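Uncharacterized protein (Bacteroides uniformis, PDB 4IYK) is of unknown function but is a two-domain, all-beta protein that probably binds carbohydrate. Local coordinates at residues I21-T26 and Y106-S111; N38-R43 and Y73-E78; I139-F144 and L180-G185. All blocks are in the same frame, centred on the assembly; numbering follows the deposited sequence.

How the interactions relate
Read together, the three contacts illustrate how chemistry follows position in a two-domain beta protein. Interaction 2 builds the N-terminal domain from within, through backbone hydrogen bonds between adjacent strands, with apolar side chains on one face and charged ones on the other. Interaction 3 is fully buried and wholly apolar, joining the two sheets of the C-terminal domain face to face. Interaction 1, partly buried, lies between the domains and depends on a charged pair. Ile21 packs against Phe77, so interactions 1 and 2 touch, while strand 107-117 belongs to the same sheet as strand 178-183 of interaction 3. Interactions 2 and 3 lie on opposite sides of the chain's centre.

Interaction 1: residues I21-T26 and Y106-S111; sequences ILDEQT and YIRVKS
Asp23 and Arg108 meet in a side-on, two-pronged salt bridge, an example of a carboxylate shared between holding its own turn and joining two domains. Arg108 NE donates to the syn lone pair of Asp23 OD2 at 2.6 Å, and Arg108 NH2 reaches Asp23 OD1 at 2.9 Å. The carboxylate and guanidinium planes are 37° apart, and it is the NH2 bond that departs more from both planes.

Asp23 OD1 carries the heavier load, for it also accepts from two backbone amides of its own segment. Gln25 N, at 2.8 Å, approaches nearly in line with the C-O bond and closes an Asx turn; Thr26 N, at 3.1 Å, comes from above the carboxylate plane. With CG anti to the backbone N (chi1 -173°), the carboxylate is directed at Arg108 while the two amides of its own turn hold OD1, and these donors would be expected to stabilise its negative charge.

Gln25 lays its amide over one face of the guanidinium, stacked with the planes 28° apart and NE2 above the face; its CB lies 3.4 Å from Arg108 NH2. In the guanidinium plane, a water takes a hydrogen bond from Arg108 NH1 at 2.8 Å and donates to Gln25 OE1. The Glu128 carboxylate forms a second salt bridge with Arg108 NH1 and accepts a weak hydrogen bond from Gln25 NE2.

The turn follows strand 15-23, which pairs with strand 95-103 of the N-terminal domain, whereas Arg108 stands on strand 107-117 beside strand 120-129, at the start of the C-terminal domain.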
loop_
_atom_site.group_PDB
_atom_site.type_symbol
_atom_site.label_atom_id
_atom_site.label_comp_id
_atom_site.label_asym_id
_atom_site.label_seq_id
_atom_site.Cartn_x
_atom_site.Cartn_y
_atom_site.Cartn_z
ATOM N N ILE A 21 -6.311 -5.414 -6.748
ATOM C CA ILE A 21 -6.281 -5.920 -5.371
ATOM C C ILE A 21 -7.382 -5.136 -4.678
ATOM O O ILE A 21 -7.299 -3.899 -4.585
ATOM C CB ILE A 21 -4.901 -5.804 -4.649
ATOM C CG1 ILE A 21 -3.718 -6.439 -5.478
ATOM C CG2 ILE A 21 -4.989 -6.416 -3.213
ATOM C CD1 ILE A 21 -3.879 -8.013 -5.885
ATOM N N LEU A 22 -8.417 -5.829 -4.245
ATOM C CA LEU A 22 -9.579 -5.179 -3.631
ATOM C C LEU A 22 -9.839 -5.663 -2.208
ATOM O O LEU A 22 -9.684 -6.846 -1.893
ATOM C CB LEU A 22 -10.848 -5.429 -4.469
ATOM C CG LEU A 22 -10.860 -4.965 -5.918
ATOM C CD1 LEU A 22 -12.148 -5.427 -6.631
ATOM C CD2 LEU A 22 -10.649 -3.437 -6.033
ATOM N N ASP A 23 -10.297 -4.730 -1.368
ATOM C CA ASP A 23 -10.695 -5.023 -0.001
ATOM C C ASP A 23 -12.001 -5.836 -0.062
ATOM O O ASP A 23 -12.988 -5.369 -0.632
ATOM C CB ASP A 23 -10.889 -3.689 0.730
ATOM C CG ASP A 23 -11.139 -3.811 2.216
ATOM O OD1 ASP A 23 -12.036 -4.586 2.605
ATOM O OD2 ASP A 23 -10.506 -3.063 2.980
ATOM N N GLU A 24 -11.984 -7.064 0.450
ATOM C CA GLU A 24 -13.142 -7.967 0.466
ATOM C C GLU A 24 -14.376 -7.303 1.139
ATOM O O GLU A 24 -15.517 -7.586 0.743
ATOM C CB GLU A 24 -12.743 -9.274 1.204
ATOM C CG GLU A 24 -13.850 -10.014 1.943
ATOM C CD GLU A 24 -13.445 -10.453 3.337
ATOM O OE1 GLU A 24 -13.464 -9.606 4.263
ATOM O OE2 GLU A 24 -13.066 -11.635 3.493
ATOM N N GLN A 25 -14.144 -6.432 2.155
ATOM C CA GLN A 25 -15.235 -5.795 2.889
ATOM C C GLN A 25 -15.755 -4.538 2.193
ATOM O O GLN A 25 -16.951 -4.453 1.980
ATOM C CB GLN A 25 -14.823 -5.479 4.336
ATOM C CG GLN A 25 -15.966 -4.989 5.238
ATOM C CD GLN A 25 -15.449 -4.594 6.605
ATOM O OE1 GLN A 25 -15.134 -5.444 7.444
ATOM N NE2 GLN A 25 -15.325 -3.293 6.854
ATOM N N THR A 26 -14.887 -3.563 1.883
ATOM C CA THR A 26 -15.296 -2.282 1.299
ATOM C C THR A 26 -15.331 -2.240 -0.252
ATOM O O THR A 26 -15.884 -1.291 -0.800
ATOM C CB THR A 26 -14.360 -1.151 1.778
ATOM O OG1 THR A 26 -13.080 -1.287 1.153
ATOM C CG2 THR A 26 -14.225 -1.085 3.295
ATOM N N TYR A 106 -4.405 -5.601 6.737
ATOM C CA TYR A 106 -4.189 -5.627 8.187
ATOM C C TYR A 106 -4.826 -4.400 8.825
ATOM O O TYR A 106 -5.437 -4.485 9.882
ATOM C CB TYR A 106 -2.682 -5.700 8.510
ATOM C CG TYR A 106 -2.008 -6.931 7.946
ATOM C CD1 TYR A 106 -2.527 -8.205 8.184
ATOM C CD2 TYR A 106 -0.844 -6.830 7.190
ATOM C CE1 TYR A 106 -1.923 -9.342 7.656
ATOM C CE2 TYR A 106 -0.227 -7.961 6.657
ATOM C CZ TYR A 106 -0.774 -9.218 6.894
ATOM O OH TYR A 106 -0.187 -10.347 6.378
ATOM N N ILE A 107 -4.714 -3.257 8.142
ATOM C CA ILE A 107 -5.240 -1.972 8.583
ATOM C C ILE A 107 -5.928 -1.253 7.419
ATOM O O ILE A 107 -5.392 -1.226 6.309
ATOM C CB ILE A 107 -4.069 -1.088 9.157
ATOM C CG1 ILE A 107 -3.468 -1.707 10.448
ATOM C CG2 ILE A 107 -4.505 0.393 9.369
ATOM C CD1 ILE A 107 -2.242 -1.018 10.953
ATOM N N ARG A 108 -7.063 -0.579 7.716
ATOM C CA ARG A 108 -7.749 0.311 6.777
ATOM C C ARG A 108 -7.556 1.745 7.260
ATOM O O ARG A 108 -7.798 2.013 8.434
ATOM C CB ARG A 108 -9.253 -0.023 6.703
ATOM C CG ARG A 108 -9.584 -1.325 6.029
ATOM C CD ARG A 108 -11.092 -1.602 6.018
ATOM N NE ARG A 108 -11.322 -2.919 5.425
ATOM C CZ ARG A 108 -11.542 -4.041 6.090
ATOM N NH1 ARG A 108 -11.717 -4.019 7.408
ATOM N NH2 ARG A 108 -11.659 -5.191 5.437
ATOM N N VAL A 109 -7.106 2.669 6.391
ATOM C CA VAL A 109 -6.990 4.074 6.801
ATOM C C VAL A 109 -8.350 4.717 6.557
ATOM O O VAL A 109 -8.853 4.668 5.434
ATOM C CB VAL A 109 -5.845 4.849 6.125
ATOM C CG1 VAL A 109 -5.813 6.286 6.615
ATOM C CG2 VAL A 109 -4.503 4.174 6.373
ATOM N N LYS A 110 -8.949 5.293 7.600
ATOM C CA LYS A 110 -10.280 5.880 7.479
ATOM C C LYS A 110 -10.270 7.401 7.520
ATOM O O LYS A 110 -9.490 8.016 8.257
ATOM C CB LYS A 110 -11.227 5.347 8.570
ATOM C CG LYS A 110 -11.337 3.814 8.636
ATOM C CD LYS A 110 -11.773 3.144 7.311
ATOM C CE LYS A 110 -13.246 3.274 6.979
ATOM N NZ LYS A 110 -13.568 2.633 5.676
ATOM N N SER A 111 -11.218 7.993 6.760
ATOM C CA SER A 111 -11.419 9.433 6.615
ATOM C C SER A 111 -10.064 10.165 6.393
ATOM O O SER A 111 -9.786 11.128 7.110
ATOM C CB SER A 111 -12.151 9.977 7.841
ATOM O OG SER A 111 -13.408 9.335 7.974
HETATM O O HOH W 1 -12.324 -6.505 8.426
#

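Interaction 2: residues N38-R43 and Y73-E78; sequences NAIKVR and YDVRFE
Lys41 O receives the shortest polar bond of this pairing, from Arg76 N at 2.7 Å, and Val75 CA adds a CA-H...O contact to the same oxygen. Lys41 N returns a bond to Arg76 O at 3.1 Å, completing an antiparallel hydrogen-bonded pair. Two residues along, Arg43 and Asp74 repeat the exchange, and between them Val42 and Val75 form the non-hydrogen-bonded pair, the textbook alternation of antiparallel strands.

Toward Ala39 and Glu78, at the other end of the pairing from Arg43, water takes over from direct backbone bonds. One water accepts from Ala39 N and can donate to Glu78 O, while another accepts from Glu78 N and lies 2.7 Å from Ala39 O, to which it can donate.

The two faces differ in chemistry. On one, Lys41 extends beyond CG, and its NZ meets the anti lone pair of Glu78 OE2 at 2.8 Å in a salt bridge, the side chains crossing at about a right angle. Arg43 and Arg76 start on this face too, but their salt-bridge partners lie elsewhere, in Asp52 and Glu86 respectively. On the other, Val42 CG1 lies beside Val75 CG2 at 3.8 Å, the two side chains pointing the same way. Ile40 divides its branches: CG2 meets Val75 CG1, and CG1 packs 3.7 Å from Phe77 CE1.

Strands 40-44 and 67-77 are the inner pair of a four-stranded antiparallel sheet, flanked by 53-55 and 85-92. Phe101 of strand 95-103, in the other sheet of this transthyretin-clan domain, packs on Ile40, Val75 and Phe77, consistent with a transthyretin-like beta sandwich.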
loop_
_atom_site.group_PDB
_atom_site.type_symbol
_atom_site.label_atom_id
_atom_site.label_comp_id
_atom_site.label_asym_id
_atom_site.label_seq_id
_atom_site.Cartn_x
_atom_site.Cartn_y
_atom_site.Cartn_z
ATOM N N ASN A 38 3.368 -5.558 -1.932
ATOM C CA ASN A 38 2.565 -6.697 -2.362
ATOM C C ASN A 38 3.079 -7.257 -3.668
ATOM O O ASN A 38 3.666 -6.534 -4.472
ATOM C CB ASN A 38 1.080 -6.288 -2.519
ATOM C CG ASN A 38 0.364 -5.989 -1.223
ATOM O OD1 ASN A 38 0.767 -6.448 -0.143
ATOM N ND2 ASN A 38 -0.756 -5.232 -1.309
ATOM N N ALA A 39 2.801 -8.526 -3.910
ATOM C CA ALA A 39 3.206 -9.192 -5.140
ATOM C C ALA A 39 2.360 -10.434 -5.373
ATOM O O ALA A 39 1.882 -11.040 -4.421
ATOM C CB ALA A 39 4.694 -9.578 -5.070
ATOM N N ILE A 40 2.178 -10.794 -6.637
ATOM C CA ILE A 40 1.475 -11.990 -7.055
ATOM C C ILE A 40 2.530 -13.056 -7.370
ATOM O O ILE A 40 3.255 -12.899 -8.352
ATOM C CB ILE A 40 0.538 -11.720 -8.281
ATOM C CG1 ILE A 40 -0.447 -10.555 -8.028
ATOM C CG2 ILE A 40 -0.178 -13.019 -8.704
ATOM C CD1 ILE A 40 -1.170 -10.112 -9.261
ATOM N N LYS A 41 2.634 -14.117 -6.545
ATOM C CA LYS A 41 3.576 -15.207 -6.815
ATOM C C LYS A 41 2.808 -16.323 -7.510
ATOM O O LYS A 41 1.762 -16.748 -7.020
ATOM C CB LYS A 41 4.296 -15.713 -5.541
ATOM C CG LYS A 41 5.277 -14.704 -4.961
ATOM C CD LYS A 41 6.022 -15.228 -3.740
ATOM C CE LYS A 41 6.938 -14.162 -3.182
ATOM N NZ LYS A 41 8.023 -14.731 -2.337
ATOM N N VAL A 42 3.274 -16.744 -8.683
ATOM C CA VAL A 42 2.576 -17.782 -9.437
ATOM C C VAL A 42 3.509 -18.960 -9.709
ATOM O O VAL A 42 4.731 -18.801 -9.773
ATOM C CB VAL A 42 1.912 -17.268 -10.754
ATOM C CG1 VAL A 42 0.888 -16.164 -10.481
ATOM C CG2 VAL A 42 2.952 -16.793 -11.762
ATOM N N ARG A 43 2.908 -20.132 -9.868
ATOM C CA ARG A 43 3.586 -21.372 -10.204
ATOM C C ARG A 43 2.763 -22.092 -11.260
ATOM O O ARG A 43 1.621 -22.472 -10.993
ATOM C CB ARG A 43 3.798 -22.244 -8.953
ATOM C CG ARG A 43 4.595 -23.530 -9.211
ATOM C CD ARG A 43 4.842 -24.322 -7.936
ATOM N NE ARG A 43 5.767 -23.639 -7.025
ATOM C CZ ARG A 43 6.056 -24.055 -5.795
ATOM N NH1 ARG A 43 5.495 -25.156 -5.307
ATOM N NH2 ARG A 43 6.908 -23.371 -5.042
ATOM N N TYR A 73 -2.307 -22.231 -13.222
ATOM C CA TYR A 73 -1.352 -21.852 -12.182
ATOM C C TYR A 73 -1.864 -22.028 -10.757
ATOM O O TYR A 73 -3.064 -22.091 -10.512
ATOM C CB TYR A 73 -1.003 -20.345 -12.343
ATOM C CG TYR A 73 -0.323 -19.962 -13.637
ATOM C CD1 TYR A 73 -1.065 -19.685 -14.782
ATOM C CD2 TYR A 73 1.056 -19.805 -13.701
ATOM C CE1 TYR A 73 -0.444 -19.319 -15.977
ATOM C CE2 TYR A 73 1.690 -19.434 -14.888
ATOM C CZ TYR A 73 0.935 -19.188 -16.025
ATOM O OH TYR A 73 1.555 -18.833 -17.199
ATOM N N ASP A 74 -0.930 -21.993 -9.817
ATOM C CA ASP A 74 -1.173 -21.864 -8.392
ATOM C C ASP A 74 -0.716 -20.468 -8.027
ATOM O O ASP A 74 0.434 -20.129 -8.315
ATOM C CB ASP A 74 -0.426 -22.928 -7.586
ATOM C CG ASP A 74 -0.931 -24.333 -7.830
ATOM O OD1 ASP A 74 -2.173 -24.514 -7.914
ATOM O OD2 ASP A 74 -0.088 -25.248 -7.951
ATOM N N VAL A 75 -1.601 -19.641 -7.457
ATOM C CA VAL A 75 -1.266 -18.248 -7.085
ATOM C C VAL A 75 -1.051 -18.204 -5.577
ATOM O O VAL A 75 -1.783 -18.854 -4.835
ATOM C CB VAL A 75 -2.333 -17.217 -7.565
ATOM C CG1 VAL A 75 -2.003 -15.796 -7.110
ATOM C CG2 VAL A 75 -2.511 -17.259 -9.075
ATOM N N ARG A 76 -0.058 -17.440 -5.130
ATOM C CA ARG A 76 0.279 -17.321 -3.721
ATOM C C ARG A 76 0.536 -15.865 -3.318
ATOM O O ARG A 76 1.299 -15.163 -3.984
ATOM C CB ARG A 76 1.526 -18.172 -3.453
ATOM C CG ARG A 76 1.910 -18.331 -2.004
ATOM C CD ARG A 76 3.121 -19.237 -1.884
ATOM N NE ARG A 76 2.784 -20.646 -2.108
ATOM C CZ ARG A 76 2.415 -21.488 -1.146
ATOM N NH1 ARG A 76 2.322 -21.070 0.111
ATOM N NH2 ARG A 76 2.140 -22.756 -1.434
ATOM N N PHE A 77 -0.061 -15.435 -2.198
ATOM C CA PHE A 77 0.173 -14.122 -1.598
ATOM C C PHE A 77 0.823 -14.307 -0.254
ATOM O O PHE A 77 0.307 -15.059 0.576
ATOM C CB PHE A 77 -1.119 -13.327 -1.443
ATOM C CG PHE A 77 -1.737 -12.926 -2.750
ATOM C CD1 PHE A 77 -1.260 -11.819 -3.455
ATOM C CD2 PHE A 77 -2.781 -13.657 -3.293
ATOM C CE1 PHE A 77 -1.829 -11.450 -4.671
ATOM C CE2 PHE A 77 -3.347 -13.285 -4.513
ATOM C CZ PHE A 77 -2.869 -12.186 -5.192
ATOM N N GLU A 78 1.977 -13.665 -0.050
ATOM C CA GLU A 78 2.731 -13.709 1.200
ATOM C C GLU A 78 3.539 -12.429 1.388
ATOM O O GLU A 78 3.849 -11.754 0.408
ATOM C CB GLU A 78 3.656 -14.933 1.261
ATOM C CG GLU A 78 4.611 -15.101 0.085
ATOM C CD GLU A 78 5.504 -16.331 0.127
ATOM O OE1 GLU A 78 5.134 -17.334 0.784
ATOM O OE2 GLU A 78 6.566 -16.300 -0.533
HETATM O O HOH W 2 2.046 -10.009 -1.170
HETATM O O HOH W 3 3.194 -12.679 -2.787
#

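Interaction 3: residues I139-F144 and L180-G185; sequences IQLFAF and LSIDLG
Leu180 straddles the neighbouring strand, one methyl on the backbone at Gln140 and the other on the side chain of Ile139, a small example of how the two sheets of a beta sandwich pack, here with no hydrogen bond between the two segments. The sandwich is the C-terminal domain, which belongs by sequence to the E-set clan of immunoglobulin-like folds. Here strands 139-144 and 180-183 run in broadly the same direction, 37° apart, at a closest axial approach of 7.1 Å.

Leu180 and Ile182 face the other strand, as do Ile139, Leu141 and Ala143. Gln140 points away, so its backbone forms the floor of a hollow flanked by Ile139 and Leu141. Leu180 CD1 fits into it, 3.5 Å from Gln140 C. Its other branch, CD2, meets Ile139 CD1 at 3.7 Å, the two side chains crossing obliquely. Ile139 CG1 lies between the backbone N and the carbonyl carbon (chi1 57°), and CG1 itself lies 4.0 Å from Leu180 CD2. On the far side of the dip, Leu141 CB and Leu180 CB are 4.0 Å apart.

Leu141 then reaches onward to Ile182. Phe199 of strand 196-206 touches Leu141, Ala143 and Ile182, while Phe125 of strand 120-129 packs on Leu180, so both sheets supply side chains to the same core. Ile182 CD1 ends the row: it lies 3.7 Å from Leu141 CD2 and more loosely, at 4.4 Å, from Ala143 CB.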
loop_
_atom_site.group_PDB
_atom_site.type_symbol
_atom_site.label_atom_id
_atom_site.label_comp_id
_atom_site.label_asym_id
_atom_site.label_seq_id
_atom_site.Cartn_x
_atom_site.Cartn_y
_atom_site.Cartn_z
ATOM N N ILE A 139 2.992 4.814 12.146
ATOM C CA ILE A 139 2.192 5.704 11.287
ATOM C C ILE A 139 3.177 6.709 10.663
ATOM O O ILE A 139 4.156 7.129 11.311
ATOM C CB ILE A 139 0.939 6.384 11.925
ATOM C CG1 ILE A 139 1.298 7.225 13.175
ATOM C CG2 ILE A 139 -0.174 5.350 12.198
ATOM C CD1 ILE A 139 0.244 8.283 13.605
ATOM N N GLN A 140 2.954 7.040 9.381
ATOM C CA GLN A 140 3.845 7.936 8.683
ATOM C C GLN A 140 3.161 8.628 7.533
ATOM O O GLN A 140 2.331 8.030 6.826
ATOM C CB GLN A 140 5.087 7.170 8.171
ATOM C CG GLN A 140 6.176 8.083 7.592
ATOM C CD GLN A 140 7.525 7.419 7.578
ATOM O OE1 GLN A 140 7.686 6.262 7.931
ATOM N NE2 GLN A 140 8.506 8.109 7.090
ATOM N N LEU A 141 3.535 9.910 7.347
ATOM C CA LEU A 141 3.113 10.727 6.229
ATOM C C LEU A 141 4.273 10.749 5.246
ATOM O O LEU A 141 5.253 11.473 5.448
ATOM C CB LEU A 141 2.671 12.153 6.666
ATOM C CG LEU A 141 2.182 13.096 5.544
ATOM C CD1 LEU A 141 0.989 12.491 4.765
ATOM C CD2 LEU A 141 1.802 14.478 6.115
ATOM N N PHE A 142 4.198 9.886 4.213
ATOM C CA PHE A 142 5.260 9.817 3.211
ATOM C C PHE A 142 5.122 10.941 2.219
ATOM O O PHE A 142 4.009 11.327 1.877
ATOM C CB PHE A 142 5.275 8.457 2.493
ATOM C CG PHE A 142 5.525 7.301 3.432
ATOM C CD1 PHE A 142 6.819 7.002 3.869
ATOM C CD2 PHE A 142 4.462 6.544 3.931
ATOM C CE1 PHE A 142 7.050 5.918 4.730
ATOM C CE2 PHE A 142 4.694 5.464 4.799
ATOM C CZ PHE A 142 5.984 5.173 5.209
ATOM N N ALA A 143 6.256 11.452 1.736
ATOM C CA ALA A 143 6.295 12.499 0.716
ATOM C C ALA A 143 7.285 12.170 -0.412
ATOM O O ALA A 143 8.386 11.664 -0.148
ATOM C CB ALA A 143 6.673 13.837 1.361
ATOM N N PHE A 144 6.914 12.492 -1.674
ATOM C CA PHE A 144 7.820 12.343 -2.826
ATOM C C PHE A 144 7.437 13.304 -3.969
ATOM O O PHE A 144 6.313 13.797 -4.012
ATOM C CB PHE A 144 7.903 10.888 -3.346
ATOM C CG PHE A 144 9.241 10.608 -3.992
ATOM C CD1 PHE A 144 10.410 10.560 -3.225
ATOM C CD2 PHE A 144 9.343 10.433 -5.371
ATOM C CE1 PHE A 144 11.646 10.299 -3.824
ATOM C CE2 PHE A 144 10.585 10.195 -5.975
ATOM C CZ PHE A 144 11.730 10.145 -5.206
ATOM N N LEU A 180 -0.405 13.782 11.769
ATOM C CA LEU A 180 1.001 13.814 11.344
ATOM C C LEU A 180 1.239 15.143 10.633
ATOM O O LEU A 180 0.313 15.701 10.051
ATOM C CB LEU A 180 1.416 12.603 10.476
ATOM C CG LEU A 180 1.289 11.227 11.171
ATOM C CD1 LEU A 180 1.295 10.117 10.159
ATOM C CD2 LEU A 180 2.375 11.015 12.261
ATOM N N SER A 181 2.456 15.677 10.741
ATOM C CA SER A 181 2.808 16.994 10.210
ATOM C C SER A 181 4.151 17.028 9.537
ATOM O O SER A 181 5.102 16.384 10.012
ATOM C CB SER A 181 2.862 18.014 11.353
ATOM O OG SER A 181 1.579 18.437 11.770
ATOM N N ILE A 182 4.261 17.898 8.504
ATOM C CA ILE A 182 5.510 18.242 7.836
ATOM C C ILE A 182 5.596 19.779 7.805
ATOM O O ILE A 182 4.704 20.431 7.260
ATOM C CB ILE A 182 5.707 17.620 6.429
ATOM C CG1 ILE A 182 5.623 16.064 6.464
ATOM C CG2 ILE A 182 7.064 18.077 5.834
ATOM C CD1 ILE A 182 5.195 15.448 5.126
ATOM N N ASP A 183 6.650 20.345 8.408
ATOM C CA ASP A 183 6.887 21.788 8.376
ATOM C C ASP A 183 7.647 22.059 7.090
ATOM O O ASP A 183 8.741 21.530 6.918
ATOM C CB ASP A 183 7.671 22.261 9.634
ATOM C CG ASP A 183 7.884 23.771 9.711
ATOM O OD1 ASP A 183 8.512 24.338 8.793
ATOM O OD2 ASP A 183 7.467 24.369 10.696
ATOM N N LEU A 184 7.086 22.869 6.193
ATOM C CA LEU A 184 7.711 23.133 4.900
ATOM C C LEU A 184 8.992 23.937 5.000
ATOM O O LEU A 184 9.902 23.682 4.207
ATOM C CB LEU A 184 6.724 23.797 3.939
ATOM C CG LEU A 184 5.527 22.894 3.580
ATOM C CD1 LEU A 184 4.518 23.647 2.683
ATOM C CD2 LEU A 184 6.013 21.577 2.944
ATOM N N GLY A 185 9.061 24.875 5.953
ATOM C CA GLY A 185 10.236 25.720 6.171
ATOM C C GLY A 185 11.450 24.933 6.630
ATOM O O GLY A 185 12.585 25.264 6.276
#